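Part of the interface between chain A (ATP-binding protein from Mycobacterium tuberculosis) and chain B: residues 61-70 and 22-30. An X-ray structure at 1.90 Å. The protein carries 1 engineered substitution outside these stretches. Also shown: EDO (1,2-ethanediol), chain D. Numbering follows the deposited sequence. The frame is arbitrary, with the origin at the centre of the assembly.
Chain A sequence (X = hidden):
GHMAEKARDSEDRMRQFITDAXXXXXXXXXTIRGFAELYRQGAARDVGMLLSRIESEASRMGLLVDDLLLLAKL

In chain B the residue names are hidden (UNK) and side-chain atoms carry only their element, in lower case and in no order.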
HETATM    1  N   MSE A  61       1.156  -3.719   7.093  1.00 24.45           N
HETATM    2  CA  MSE A  61       0.696  -2.720   6.179  1.00 24.23           C
HETATM    3  C   MSE A  61      -0.659  -2.227   6.476  1.00 23.69           C
HETATM    4  O   MSE A  61      -1.023  -1.085   6.194  1.00 20.39           O
HETATM    5  CB  MSE A  61       0.511  -3.332   4.726  1.00 23.65           C
HETATM    6  CG  MSE A  61       1.795  -3.432   4.048  1.00 25.43           C
HETATM    7 SE   MSE A  61       1.543  -4.291   2.227  1.00 30.36          SE
HETATM    8  CE  MSE A  61       0.938  -2.685   1.412  1.00 27.11           C
ATOM      9  N   GLY A  62      -1.462  -3.091   7.097  1.00 22.00           N
ATOM     10  CA  GLY A  62      -2.758  -2.662   7.461  1.00 22.55           C
ATOM     11  C   GLY A  62      -2.766  -1.518   8.427  1.00 22.94           C
ATOM     12  O   GLY A  62      -3.572  -0.565   8.349  1.00 23.62           O
ATOM     13  N   LEU A  63      -1.893  -1.612   9.387  1.00 22.45           N
ATOM     14  CA  LEU A  63      -1.716  -0.549  10.301  1.00 24.63           C
ATOM     15  C   LEU A  63      -1.147   0.675   9.703  1.00 24.07           C
ATOM     16  O   LEU A  63      -1.540   1.756  10.071  1.00 22.67           O
ATOM     17  CB  LEU A  63      -0.809  -1.013  11.401  1.00 27.74           C
ATOM     18  CG  LEU A  63      -1.292  -2.231  12.213  1.00 30.28           C
ATOM     19  CD1 LEU A  63      -0.122  -2.594  13.123  1.00 33.04           C
ATOM     20  CD2 LEU A  63      -2.504  -1.827  12.987  1.00 33.06           C
ATOM     21  N   LEU A  64      -0.178   0.560   8.801  1.00 22.29           N
ATOM     22  CA  LEU A  64       0.370   1.735   8.133  1.00 23.38           C
ATOM     23  C   LEU A  64      -0.793   2.407   7.381  1.00 23.02           C
ATOM     24  O   LEU A  64      -0.906   3.652   7.250  1.00 23.78           O
ATOM     25  CB  LEU A  64       1.509   1.327   7.140  1.00 24.00           C
ATOM     26  CG  LEU A  64       2.778   0.857   7.900  1.00 31.66           C
ATOM     27  CD1 LEU A  64       3.739   0.001   7.050  1.00 33.22           C
ATOM     28  CD2 LEU A  64       3.513   2.002   8.664  1.00 31.03           C
ATOM     29  N   VAL A  65      -1.576   1.612   6.662  1.00 23.08           N
ATOM     30  CA  VAL A  65      -2.599   2.203   5.838  1.00 22.10           C
ATOM     31  C   VAL A  65      -3.634   2.893   6.691  1.00 22.68           C
ATOM     32  O   VAL A  65      -4.199   3.972   6.328  1.00 21.32           O
ATOM     33  CB  VAL A  65      -3.248   1.089   4.952  1.00 23.89           C
ATOM     34  CG1 VAL A  65      -4.574   1.566   4.342  1.00 27.36           C
ATOM     35  CG2 VAL A  65      -2.323   0.745   3.849  1.00 25.13           C
ATOM     36  N   ASP A  66      -4.027   2.259   7.797  1.00 21.78           N
ATOM     37  CA  ASP A  66      -5.013   2.958   8.685  1.00 24.33           C
ATOM     38  C   ASP A  66      -4.492   4.295   9.206  1.00 21.66           C
ATOM     39  O   ASP A  66      -5.238   5.314   9.228  1.00 20.60           O
ATOM     40  CB  ASP A  66      -5.490   2.081   9.848  1.00 27.26           C
ATOM     41  CG  ASP A  66      -6.409   0.926   9.397  1.00 40.56           C
ATOM     42  OD1 ASP A  66      -7.109   1.002   8.319  1.00 40.81           O
ATOM     43  OD2 ASP A  66      -6.396  -0.108  10.160  1.00 48.41           O
ATOM     44  N   ASP A  67      -3.213   4.355   9.518  1.00 21.85           N
ATOM     45  CA  ASP A  67      -2.616   5.569   9.951  1.00 22.67           C
ATOM     46  C   ASP A  67      -2.517   6.585   8.842  1.00 22.51           C
ATOM     47  O   ASP A  67      -2.783   7.778   9.071  1.00 22.10           O
ATOM     48  CB  ASP A  67      -1.245   5.283  10.503  1.00 24.59           C
ATOM     49  CG  ASP A  67      -0.787   6.382  11.460  1.00 28.17           C
ATOM     50  OD1 ASP A  67      -1.604   6.763  12.381  1.00 26.50           O
ATOM     51  OD2 ASP A  67       0.425   6.755  11.409  1.00 29.15           O
ATOM     52  N   LEU A  68      -2.206   6.151   7.613  1.00 23.16           N
ATOM     53  CA  LEU A  68      -2.244   7.120   6.507  1.00 22.82           C
ATOM     54  C   LEU A  68      -3.607   7.757   6.277  1.00 24.06           C
ATOM     55  O   LEU A  68      -3.714   8.965   6.028  1.00 24.58           O
ATOM     56  CB  LEU A  68      -1.837   6.458   5.238  1.00 26.69           C
ATOM     57  CG  LEU A  68      -0.380   6.200   5.145  1.00 32.86           C
ATOM     58  CD1 LEU A  68      -0.143   5.573   3.791  1.00 37.08           C
ATOM     59  CD2 LEU A  68       0.437   7.498   5.334  1.00 39.50           C
ATOM     60  N   LEU A  69      -4.635   6.946   6.380  1.00 22.72           N
ATOM     61  CA  LEU A  69      -6.015   7.375   6.239  1.00 25.59           C
ATOM     62  C   LEU A  69      -6.314   8.458   7.250  1.00 25.43           C
ATOM     63  O   LEU A  69      -6.914   9.496   6.870  1.00 25.87           O
ATOM     64  CB  LEU A  69      -6.971   6.171   6.346  1.00 29.09           C
ATOM     65  CG  LEU A  69      -7.367   5.312   5.119  1.00 34.28           C
ATOM     66  CD1 LEU A  69      -8.409   4.271   5.526  1.00 37.70           C
ATOM     67  CD2 LEU A  69      -7.912   6.269   4.024  1.00 40.64           C
ATOM     68  N   LEU A  70      -5.850   8.271   8.527  1.00 23.39           N
ATOM     69  CA  LEU A  70      -6.068   9.306   9.543  1.00 23.64           C
ATOM     70  C   LEU A  70      -5.241  10.538   9.313  1.00 21.07           C
ATOM     71  O   LEU A  70      -5.739  11.664   9.460  1.00 21.50           O
ATOM     72  CB  LEU A  70      -5.784   8.710  10.941  1.00 24.04           C
ATOM     73  CG  LEU A  70      -6.763   7.625  11.304  1.00 26.22           C
ATOM     74  CD1 LEU A  70      -6.299   6.871  12.534  1.00 31.43           C
ATOM     75  CD2 LEU A  70      -8.133   8.247  11.588  1.00 28.47           C
TER
ATOM     76  N   UNK B  22      -5.285   4.620  -0.141  1.00 23.41           N
ATOM     77  CA  UNK B  22      -5.220   3.948   1.133  1.00 23.84           C
ATOM     78  C   UNK B  22      -6.481   3.121   1.303  1.00 24.50           C
ATOM     79  O   UNK B  22      -6.388   1.937   1.694  1.00 23.50           O
ATOM     80  o   UNK B  22      -3.787   5.557   2.116  1.00 30.44           O
ATOM     81  c   UNK B  22      -5.080   4.936   2.235  1.00 25.96           C
ATOM     82  N   UNK B  23      -7.634   3.715   0.966  1.00 23.96           N
ATOM     83  CA  UNK B  23      -8.858   2.909   0.966  1.00 27.26           C
ATOM     84  C   UNK B  23      -8.764   1.689   0.030  1.00 27.04           C
ATOM     85  O   UNK B  23      -9.030   0.577   0.441  1.00 26.23           O
ATOM     86  n   UNK B  23     -11.413   6.247   2.949  1.00 29.22           N
ATOM     87  c   UNK B  23     -10.835   5.941   1.754  1.00 28.23           C
ATOM     88  c   UNK B  23     -10.656   4.621   1.712  1.00 27.39           C
ATOM     89  n   UNK B  23     -11.095   4.131   2.941  1.00 28.89           N
ATOM     90  c   UNK B  23     -11.526   5.135   3.672  1.00 29.87           C
ATOM     91  c   UNK B  23     -10.153   3.741   0.602  1.00 29.50           C
ATOM     92  N   UNK B  24      -8.228   1.891  -1.157  1.00 26.16           N
ATOM     93  CA  UNK B  24      -8.095   0.820  -2.118  1.00 28.07           C
ATOM     94  C   UNK B  24      -7.027  -0.230  -1.676  1.00 28.99           C
ATOM     95  O   UNK B  24      -7.064  -1.309  -2.172  1.00 35.83           O
ATOM     96  o   UNK B  24      -7.813   2.412  -6.073  1.00 66.15           O
ATOM     97  o   UNK B  24      -9.781   3.508  -5.847  1.00 60.96           O
ATOM     98  c   UNK B  24      -7.776   1.330  -3.518  1.00 31.47           C
ATOM     99  c   UNK B  24      -9.014   2.068  -4.037  1.00 43.53           C
ATOM    100  c   UNK B  24      -8.863   2.704  -5.424  1.00 54.72           C
ATOM    101  N   UNK B  25      -6.033   0.105  -0.877  1.00 21.85           N
ATOM    102  CA  UNK B  25      -5.069  -0.890  -0.396  1.00 22.28           C
ATOM    103  C   UNK B  25      -5.698  -1.749   0.713  1.00 22.89           C
ATOM    104  O   UNK B  25      -5.378  -2.900   0.883  1.00 22.55           O
ATOM    105  c   UNK B  25      -2.950   0.396  -0.903  1.00 23.39           C
ATOM    106  c   UNK B  25      -1.857   1.119  -0.208  1.00 25.65           C
ATOM    107  c   UNK B  25      -3.835  -0.186   0.175  1.00 22.31           C
ATOM    108  c   UNK B  25      -2.335  -0.734  -1.686  1.00 25.00           C
ATOM    109  N   UNK B  26      -6.671  -1.194   1.389  1.00 26.76           N
ATOM    110  CA  UNK B  26      -7.330  -1.853   2.492  1.00 31.24           C
ATOM    111  C   UNK B  26      -8.051  -3.087   2.030  1.00 28.46           C
ATOM    112  O   UNK B  26      -8.012  -4.121   2.723  1.00 29.90           O
ATOM    113  c   UNK B  26      -9.136   0.218   5.151  1.00 52.34           C
ATOM    114  c   UNK B  26      -9.753  -0.426   7.468  1.00 68.80           C
ATOM    115  n   UNK B  26      -9.187   0.410   6.593  1.00 59.54           N
ATOM    116  c   UNK B  26      -8.178  -0.843   3.226  1.00 36.66           C
ATOM    117  n   UNK B  26     -10.290  -1.583   7.098  1.00 68.99           N
ATOM    118  c   UNK B  26      -8.211  -0.909   4.672  1.00 44.52           C
ATOM    119  n   UNK B  26      -9.778  -0.093   8.764  1.00 76.95           N
ATOM    120  N   UNK B  27      -8.656  -3.045   0.848  1.00 28.12           N
ATOM    121  CA  UNK B  27      -9.343  -4.125   0.289  1.00 30.47           C
ATOM    122  C   UNK B  27      -8.538  -5.422  -0.087  1.00 30.68           C
ATOM    123  O   UNK B  27      -8.810  -6.492   0.515  1.00 33.90           O
ATOM    124  o   UNK B  27      -9.784  -3.511  -2.021  1.00 47.73           O
ATOM    125  c   UNK B  27     -10.404  -3.611  -0.748  1.00 37.12           C
ATOM    126  c   UNK B  27     -11.001  -2.178  -0.314  1.00 39.34           C
ATOM    127  N   UNK B  28      -7.441  -5.343  -0.922  1.00 28.09           N
ATOM    128  CA  UNK B  28      -6.492  -6.443  -0.968  1.00 25.43           C
ATOM    129  C   UNK B  28      -6.017  -6.950   0.392  1.00 23.81           C
ATOM    130  O   UNK B  28      -5.879  -8.156   0.529  1.00 27.00           O
ATOM    131  c   UNK B  28      -6.992  -4.205  -1.756  1.00 27.45           C
ATOM    132  c   UNK B  28      -5.714  -4.638  -2.368  1.00 28.91           C
ATOM    133  c   UNK B  28      -5.268  -5.887  -1.752  1.00 28.81           C
ATOM    134  N   UNK B  29      -5.753  -6.081   1.377  1.00 20.39           N
ATOM    135  CA  UNK B  29      -5.229  -6.563   2.640  1.00 21.12           C
ATOM    136  C   UNK B  29      -6.242  -7.410   3.400  1.00 22.46           C
ATOM    137  O   UNK B  29      -5.914  -8.453   4.044  1.00 22.75           O
ATOM    138  c   UNK B  29      -4.747  -5.408   3.546  1.00 21.71           C
ATOM    139  c   UNK B  29      -3.200  -3.478   3.708  1.00 24.32           C
ATOM    140  c   UNK B  29      -2.402  -5.609   2.898  1.00 25.06           C
ATOM    141  c   UNK B  29      -3.568  -4.701   2.951  1.00 22.32           C
ATOM    142  N   UNK B  30      -7.499  -6.975   3.334  1.00 22.87           N
ATOM    143  CA  UNK B  30      -8.604  -7.778   3.932  1.00 26.39           C
ATOM    144  C   UNK B  30      -8.827  -9.087   3.208  1.00 27.42           C
ATOM    145  O   UNK B  30      -9.088 -10.106   3.814  1.00 28.47           O
ATOM    146  o   UNK B  30      -9.731  -5.709   4.508  1.00 39.13           O
ATOM    147  c   UNK B  30      -9.918  -6.945   3.834  1.00 32.14           C
ATOM    148  c   UNK B  30     -11.078  -7.672   4.526  1.00 37.03           C
TER
HETATM  149  C1  EDO D 402       1.042   3.771  13.235  1.00 47.22           C
HETATM  150  O1  EDO D 402       0.206   2.821  13.896  1.00 49.57           O
HETATM  151  C2  EDO D 402       2.167   3.117  12.441  1.00 50.92           C
HETATM  152  O2  EDO D 402       2.576   4.000  11.373  1.00 58.51           O

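Position 22 of chain B carries two side-chain atoms, a carbon and then an oxygen. The carbon lies 3.6 Å from CD2 of Leu A69, and the oxygen is 3.8 Å from CB of Leu A68; one carbon bearing one oxygen is serine. At Ser B22 the backbones come close, its CA 5.7 Å from the CA of Val A65, and its backbone O lies 3.2 Å from Val A65 CG1. Its hydroxyl is hydrogen-bonded elsewhere in the structure.

At position 23 one carbon leads to a five-membered ring of three carbons and two nitrogens. The CA-to-CB bond points away from chain A, yet the ring comes back nearer, and CD2 of Leu A69 sits over one face, 3.6 Å from the ring centroid and 9° off the normal, a CH-pi contact. The ring identifies histidine, His B23.

Position 24 has three carbons, the third carrying two oxygens; its CA-to-CB bond points away from chain A, and the side chain touches nothing there: a glutamate. Position 25 shows four carbons forked at the second, and its CB packs 4.1 Å from CG2 of Val A65; the fork is that of leucine.

At position 26 three carbons are followed by a nitrogen and a carbon bearing two more nitrogens. The nitrogen within the chain lies 2.8 Å from OD1 of Asp A66 in a salt bridge, although the 118° angle at the hydrogen makes the hydrogen bond itself weak. The group is the guanidinium of arginine.

Position 27, a carbon carrying one oxygen and one carbon, makes no contact with chain A and is threonine. The three carbons of position 28 close a ring onto the backbone nitrogen and do not touch chain A, so it is proline; that nitrogen has no hydrogen to give to the preceding turn, and the helix kinks here.

Position 29 repeats the four-carbon fork. One terminal carbon lies 3.9 Å from CB of Met A61, a selenomethionine, and 3.8 Å from the backbone N of Gly A62; this is Leu B29. Position 30 has the branched carbon, oxygen and carbon of position 27 and does not touch chain A: threonine again. Thr B30 OG1 turns back to donate to the O of Arg B26 at 2.9 Å.

The two helices run nearly antiparallel, at 157°, with axes 9.4 Å apart at closest approach. Met A61 packs against Leu B29, and Val A65 against both Leu B25 and Leu B29, while Leu A69 covers Ser B22 and the histidine face. The charged pair adds a polar link to this largely apolar contact, which buries 524 Å².

Chain B (22-30) SHELRTPLT
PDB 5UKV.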